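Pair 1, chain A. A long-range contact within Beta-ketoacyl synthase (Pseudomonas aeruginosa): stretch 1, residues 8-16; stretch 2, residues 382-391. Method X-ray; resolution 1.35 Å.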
# COMPACT_ATOMS: atom_id res chain seq x y z
N ARG A 8 0.19 -27.58 3.83
CA ARG A 8 0.88 -27.45 2.57
C ARG A 8 2.14 -26.62 2.72
O ARG A 8 2.14 -25.60 3.41
CB ARG A 8 -0.05 -26.80 1.54
CG ARG A 8 -1.12 -27.76 1.04
CD ARG A 8 -2.15 -27.09 0.17
NE ARG A 8 -3.21 -28.01 -0.26
CZ ARG A 8 -4.38 -27.63 -0.76
NH1 ARG A 8 -4.69 -26.34 -0.84
NH2 ARG A 8 -5.25 -28.54 -1.16
N LEU A 9 3.20 -27.06 2.06
CA LEU A 9 4.50 -26.38 2.04
C LEU A 9 4.62 -25.48 0.82
O LEU A 9 4.43 -25.95 -0.29
CB LEU A 9 5.65 -27.41 1.97
CG LEU A 9 7.08 -26.85 1.93
CD1 LEU A 9 7.45 -26.18 3.24
CD2 LEU A 9 8.10 -27.93 1.58
N PRO A 10 4.92 -24.18 1.01
CA PRO A 10 5.11 -23.32 -0.16
C PRO A 10 6.45 -23.58 -0.86
O PRO A 10 7.52 -23.38 -0.26
CB PRO A 10 5.09 -21.91 0.44
CG PRO A 10 4.39 -22.06 1.77
CD PRO A 10 4.87 -23.39 2.25
N VAL A 11 6.39 -24.01 -2.11
CA VAL A 11 7.62 -24.23 -2.87
C VAL A 11 7.72 -23.21 -4.00
O VAL A 11 6.70 -22.81 -4.58
CB VAL A 11 7.74 -25.68 -3.39
CG1 VAL A 11 7.81 -26.64 -2.23
CG2 VAL A 11 6.63 -26.06 -4.31
N ILE A 12 8.95 -22.78 -4.28
CA ILE A 12 9.23 -21.82 -5.32
C ILE A 12 9.41 -22.57 -6.64
O ILE A 12 10.38 -23.31 -6.79
CB ILE A 12 10.50 -20.99 -5.02
CG1 ILE A 12 10.39 -20.28 -3.67
CG2 ILE A 12 10.76 -20.00 -6.17
CD1 ILE A 12 11.70 -19.72 -3.18
N VAL A 13 8.46 -22.41 -7.56
CA VAL A 13 8.48 -23.16 -8.81
C VAL A 13 8.91 -22.30 -10.01
O VAL A 13 9.10 -22.83 -11.11
CB VAL A 13 7.11 -23.82 -9.11
CG1 VAL A 13 6.68 -24.70 -7.94
CG2 VAL A 13 6.03 -22.78 -9.44
N GLY A 14 9.11 -21.01 -9.78
CA GLY A 14 9.57 -20.12 -10.83
C GLY A 14 9.99 -18.80 -10.21
O GLY A 14 9.60 -18.50 -9.09
N PHE A 15 10.78 -18.02 -10.95
CA PHE A 15 11.19 -16.70 -10.49
C PHE A 15 11.73 -15.92 -11.66
O PHE A 15 12.29 -16.50 -12.60
CB PHE A 15 12.22 -16.79 -9.35
CG PHE A 15 13.52 -17.45 -9.73
CD1 PHE A 15 13.67 -18.82 -9.66
CD2 PHE A 15 14.60 -16.69 -10.14
CE1 PHE A 15 14.87 -19.40 -10.01
CE2 PHE A 15 15.79 -17.25 -10.48
CZ PHE A 15 15.93 -18.62 -10.44
N GLY A 16 11.54 -14.61 -11.64
CA GLY A 16 12.04 -13.80 -12.72
C GLY A 16 11.93 -12.34 -12.42
O GLY A 16 11.35 -11.97 -11.40
N GLY A 382 4.70 -31.63 -11.92
CA GLY A 382 6.11 -31.74 -12.26
C GLY A 382 6.83 -30.38 -12.21
O GLY A 382 7.82 -30.17 -12.93
N ALA A 383 6.34 -29.46 -11.39
CA ALA A 383 6.96 -28.14 -11.25
C ALA A 383 8.33 -28.28 -10.60
O ALA A 383 8.53 -29.09 -9.68
CB ALA A 383 6.10 -27.25 -10.39
N ASP A 384 9.29 -27.51 -11.10
CA ASP A 384 10.60 -27.53 -10.51
C ASP A 384 10.56 -26.87 -9.14
O ASP A 384 9.62 -26.15 -8.79
CB ASP A 384 11.61 -26.78 -11.43
CG ASP A 384 13.04 -27.30 -11.32
OD1 ASP A 384 13.36 -28.05 -10.37
OD2 ASP A 384 13.85 -26.94 -12.19
N ILE A 385 11.59 -27.13 -8.35
CA ILE A 385 11.70 -26.56 -7.02
C ILE A 385 13.02 -25.83 -6.89
O ILE A 385 14.09 -26.44 -6.97
CB ILE A 385 11.55 -27.64 -5.93
CG1 ILE A 385 10.10 -28.17 -5.94
CG2 ILE A 385 11.88 -27.08 -4.55
CD1 ILE A 385 9.89 -29.43 -5.12
N HIS A 386 12.93 -24.51 -6.72
CA HIS A 386 14.10 -23.66 -6.59
C HIS A 386 14.40 -23.33 -5.13
O HIS A 386 15.41 -22.72 -4.81
CB HIS A 386 13.91 -22.39 -7.43
CG HIS A 386 13.65 -22.69 -8.87
ND1 HIS A 386 14.65 -23.10 -9.72
CD2 HIS A 386 12.51 -22.67 -9.60
CE1 HIS A 386 14.13 -23.32 -10.92
NE2 HIS A 386 12.84 -23.06 -10.88
N GLY A 387 13.48 -23.75 -4.26
CA GLY A 387 13.57 -23.52 -2.84
C GLY A 387 12.19 -23.66 -2.22
O GLY A 387 11.21 -23.90 -2.94
N ALA A 388 12.09 -23.47 -0.92
CA ALA A 388 10.80 -23.43 -0.22
C ALA A 388 10.83 -22.30 0.79
O ALA A 388 11.89 -21.93 1.29
CB ALA A 388 10.51 -24.75 0.48
N VAL A 389 9.68 -21.70 1.06
CA VAL A 389 9.62 -20.64 2.03
C VAL A 389 8.66 -21.04 3.15
O VAL A 389 7.51 -21.35 2.89
CB VAL A 389 9.18 -19.32 1.39
CG1 VAL A 389 9.10 -18.28 2.44
CG2 VAL A 389 10.17 -18.89 0.33
N THR A 390 9.16 -21.05 4.38
CA THR A 390 8.42 -21.62 5.50
C THR A 390 7.85 -20.58 6.46
O THR A 390 6.86 -20.85 7.13
CB THR A 390 9.29 -22.60 6.30
OG1 THR A 390 10.56 -22.02 6.56
CG2 THR A 390 9.50 -23.89 5.52
N ASP A 391 8.44 -19.40 6.52
CA ASP A 391 7.97 -18.38 7.45
C ASP A 391 8.51 -17.04 7.07
O ASP A 391 9.64 -16.93 6.55
CB ASP A 391 8.44 -18.66 8.88
CG ASP A 391 7.47 -19.54 9.69
OD1 ASP A 391 6.26 -19.22 9.82
OD2 ASP A 391 7.95 -20.58 10.19
O HOH W 1 8.40 -25.17 -12.41

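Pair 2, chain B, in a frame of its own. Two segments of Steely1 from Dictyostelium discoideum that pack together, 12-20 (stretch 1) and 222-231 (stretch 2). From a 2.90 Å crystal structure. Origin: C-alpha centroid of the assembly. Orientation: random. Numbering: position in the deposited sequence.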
# COMPACT_ATOMS: atom_id res chain seq x y z
N ASN B 12 -7.66 26.39 5.14
CA ASN B 12 -7.71 26.16 3.75
C ASN B 12 -7.48 24.78 3.26
O ASN B 12 -7.44 23.87 4.07
CB ASN B 12 -6.76 27.04 3.18
CG ASN B 12 -7.36 27.75 2.20
OD1 ASN B 12 -7.87 27.19 1.23
ND2 ASN B 12 -7.43 29.02 2.40
N ASN B 13 -7.36 24.62 1.94
CA ASN B 13 -7.14 23.30 1.37
C ASN B 13 -5.89 23.13 0.52
O ASN B 13 -5.25 24.09 0.11
CB ASN B 13 -8.41 22.76 0.63
CG ASN B 13 -9.01 23.74 -0.32
OD1 ASN B 13 -10.10 23.58 -0.85
ND2 ASN B 13 -8.28 24.76 -0.54
N SER B 14 -5.55 21.86 0.30
CA SER B 14 -4.38 21.41 -0.44
C SER B 14 -4.18 21.94 -1.87
O SER B 14 -5.13 22.26 -2.57
CB SER B 14 -4.40 19.89 -0.45
OG SER B 14 -3.42 19.37 -1.33
N PHE B 15 -2.92 22.01 -2.30
CA PHE B 15 -2.55 22.48 -3.64
C PHE B 15 -1.47 21.61 -4.24
O PHE B 15 -0.56 21.18 -3.54
CB PHE B 15 -1.99 23.90 -3.60
CG PHE B 15 -3.03 24.97 -3.44
CD1 PHE B 15 -3.60 25.22 -2.19
CD2 PHE B 15 -3.43 25.71 -4.53
CE1 PHE B 15 -4.56 26.22 -2.04
CE2 PHE B 15 -4.39 26.71 -4.40
CZ PHE B 15 -4.96 26.96 -3.14
N VAL B 16 -1.54 21.35 -5.54
CA VAL B 16 -0.52 20.56 -6.21
C VAL B 16 0.54 21.61 -6.53
O VAL B 16 0.30 22.49 -7.36
CB VAL B 16 -1.05 19.98 -7.52
CG1 VAL B 16 -0.06 19.25 -8.18
CG2 VAL B 16 -2.06 19.04 -7.29
N LEU B 17 1.71 21.52 -5.90
CA LEU B 17 2.77 22.51 -6.09
C LEU B 17 3.85 22.19 -7.15
O LEU B 17 4.74 23.01 -7.40
CB LEU B 17 3.44 22.78 -4.74
CG LEU B 17 2.47 23.16 -3.62
CD1 LEU B 17 3.22 23.23 -2.31
CD2 LEU B 17 1.81 24.48 -3.93
N GLY B 18 3.76 21.02 -7.75
CA GLY B 18 4.73 20.66 -8.77
C GLY B 18 4.50 19.26 -9.31
O GLY B 18 4.01 18.40 -8.58
N ILE B 19 4.84 19.04 -10.57
CA ILE B 19 4.66 17.72 -11.19
C ILE B 19 5.83 17.37 -12.09
O ILE B 19 6.45 18.24 -12.71
CB ILE B 19 3.41 17.67 -12.06
CG1 ILE B 19 2.22 18.26 -11.32
CG2 ILE B 19 3.14 16.24 -12.48
CD1 ILE B 19 1.02 18.52 -12.22
N GLY B 20 6.14 16.09 -12.17
CA GLY B 20 7.23 15.66 -13.02
C GLY B 20 6.94 14.26 -13.50
O GLY B 20 6.38 13.44 -12.76
N GLU B 222 7.76 31.30 -2.29
CA GLU B 222 8.46 30.93 -3.52
C GLU B 222 7.81 29.76 -4.27
O GLU B 222 8.37 29.25 -5.25
CB GLU B 222 9.92 30.59 -3.21
CG GLU B 222 10.60 31.55 -2.23
CD GLU B 222 10.76 32.97 -2.75
OE1 GLU B 222 11.47 33.76 -2.11
OE2 GLU B 222 10.18 33.31 -3.80
N GLU B 223 6.65 29.34 -3.80
CA GLU B 223 5.95 28.24 -4.45
C GLU B 223 4.94 28.80 -5.44
O GLU B 223 4.27 29.79 -5.16
CB GLU B 223 5.23 27.38 -3.42
CG GLU B 223 6.14 26.81 -2.36
CD GLU B 223 5.42 25.84 -1.46
OE1 GLU B 223 4.32 26.20 -1.00
OE2 GLU B 223 5.95 24.74 -1.21
N THR B 224 4.84 28.15 -6.58
CA THR B 224 3.91 28.57 -7.61
C THR B 224 2.91 27.44 -7.91
O THR B 224 3.16 26.58 -8.75
CB THR B 224 4.69 29.01 -8.88
OG1 THR B 224 4.11 28.41 -10.04
CG2 THR B 224 6.15 28.59 -8.77
N PRO B 225 1.77 27.44 -7.20
CA PRO B 225 0.68 26.46 -7.29
C PRO B 225 0.22 26.15 -8.71
O PRO B 225 0.18 27.02 -9.57
CB PRO B 225 -0.42 27.11 -6.46
CG PRO B 225 0.33 27.82 -5.41
CD PRO B 225 1.44 28.47 -6.20
N LEU B 226 -0.14 24.88 -8.93
CA LEU B 226 -0.60 24.41 -10.23
C LEU B 226 -2.09 24.11 -10.25
O LEU B 226 -2.79 24.51 -11.18
CB LEU B 226 0.19 23.15 -10.63
CG LEU B 226 1.69 23.36 -10.85
CD1 LEU B 226 2.40 22.01 -10.98
CD2 LEU B 226 1.90 24.19 -12.10
N TYR B 227 -2.59 23.42 -9.23
CA TYR B 227 -4.01 23.08 -9.14
C TYR B 227 -4.46 23.19 -7.71
O TYR B 227 -3.72 22.85 -6.79
CB TYR B 227 -4.28 21.64 -9.59
CG TYR B 227 -3.99 21.32 -11.03
CD1 TYR B 227 -2.72 20.89 -11.43
CD2 TYR B 227 -4.99 21.44 -12.00
CE1 TYR B 227 -2.47 20.57 -12.77
CE2 TYR B 227 -4.74 21.13 -13.34
CZ TYR B 227 -3.48 20.69 -13.71
OH TYR B 227 -3.27 20.35 -15.03
N GLU B 228 -5.69 23.65 -7.51
CA GLU B 228 -6.22 23.74 -6.16
C GLU B 228 -7.18 22.57 -6.00
O GLU B 228 -8.26 22.57 -6.58
CB GLU B 228 -6.99 25.04 -5.93
CG GLU B 228 -7.43 25.19 -4.49
CD GLU B 228 -8.35 26.37 -4.26
OE1 GLU B 228 -8.19 27.40 -4.95
OE2 GLU B 228 -9.23 26.27 -3.36
N VAL B 229 -6.77 21.57 -5.24
CA VAL B 229 -7.63 20.42 -5.03
C VAL B 229 -8.69 20.73 -3.98
O VAL B 229 -8.46 20.62 -2.78
CB VAL B 229 -6.77 19.17 -4.69
CG1 VAL B 229 -5.80 19.45 -3.72
CG2 VAL B 229 -7.55 18.17 -4.13
N MET B 230 -9.86 21.12 -4.46
CA MET B 230 -10.97 21.50 -3.61
C MET B 230 -11.57 20.33 -2.86
O MET B 230 -11.82 20.41 -1.66
CB MET B 230 -12.01 22.22 -4.45
CG MET B 230 -11.40 23.39 -5.21
SD MET B 230 -12.54 24.11 -6.37
CE MET B 230 -13.85 24.63 -5.31
N CYS B 231 -11.83 19.25 -3.57
CA CYS B 231 -12.37 18.06 -2.93
C CYS B 231 -12.22 16.86 -3.85
O CYS B 231 -12.02 17.01 -5.06
CB CYS B 231 -13.84 18.26 -2.55
SG CYS B 231 -14.95 18.49 -3.92
O HOH W 2 -7.73 19.57 -0.46

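A short antiparallel ladder fixes where the side chains of two strands meet, but not which side chains must fill the space. Pair 1 and pair 2 illustrate the principle. Fourteen central residues superpose with an RMSD of 0.8 Å, and the strands run at 145° in pair 1 and 154° in pair 2, both close to antiparallel.

The shared frame is a set of three backbone hydrogen bonds. In pair 1, I12(A) N donates to G387(A) O (2.9 Å) and H386(A) N donates to I12(A) O (2.8 Å), so that both polar groups of one residue are satisfied by the opposing stretch. The matching V16(B) does the same: its N donates to Y227(B) O at 2.9 Å, and its O accepts from L226(B) N at 2.9 Å. The third bond, from V389(A) N to P10(A) O (3.0 Å), recurs in pair 2 from V229(B) N to S14(B) O, where at 3.2 Å and a bent angle it is weak.

Upon this frame the side chains diverge. V11(A) and A388(A) face each other across a close non-hydrogen-bonded pair, CA to CA 4.2 Å, and their small groups meet with V11(A) CG1 4.3 Å from A388(A) CB. The equivalents are F15(B) and E228(B), whose CA atoms lie 4.6 Å apart. Here the aliphatic part of the glutamate lies over one face of the phenylalanine ring, E228(B) CG 3.3 Å from F15(B) CZ, while its carboxylate end accepts a weak hydrogen bond from N13(B), ND2 to OE2 3.3 Å. At the position of N13(B), pair 1 has L9(A), which makes an apolar contact instead, CD2 to A388(A) CB at 4.1 Å.

The next position inverts the distribution of bulk. G387(A) has no side chain, and I12(A) reaches along the strand to V389(A), CD1 to CG2 3.9 Å. In pair 2 the large residue is Y227(B), and the shorter V16(B) packs against its base, CG2 to CB 4.1 Å.

Beyond the matched glycines G14(A) and G18(B), an aromatic solution is replaced by an aliphatic one. F15(A) directs its ring edge at the face of H386(A), centroids 5.1 Å apart and planes at 84°. I19(B) and L226(B) occupy the same positions and join through I19(B) CG1 and L226(B) CD1 at 3.8 Å. The backbone sets the meeting points; quite different chemistry can occupy them.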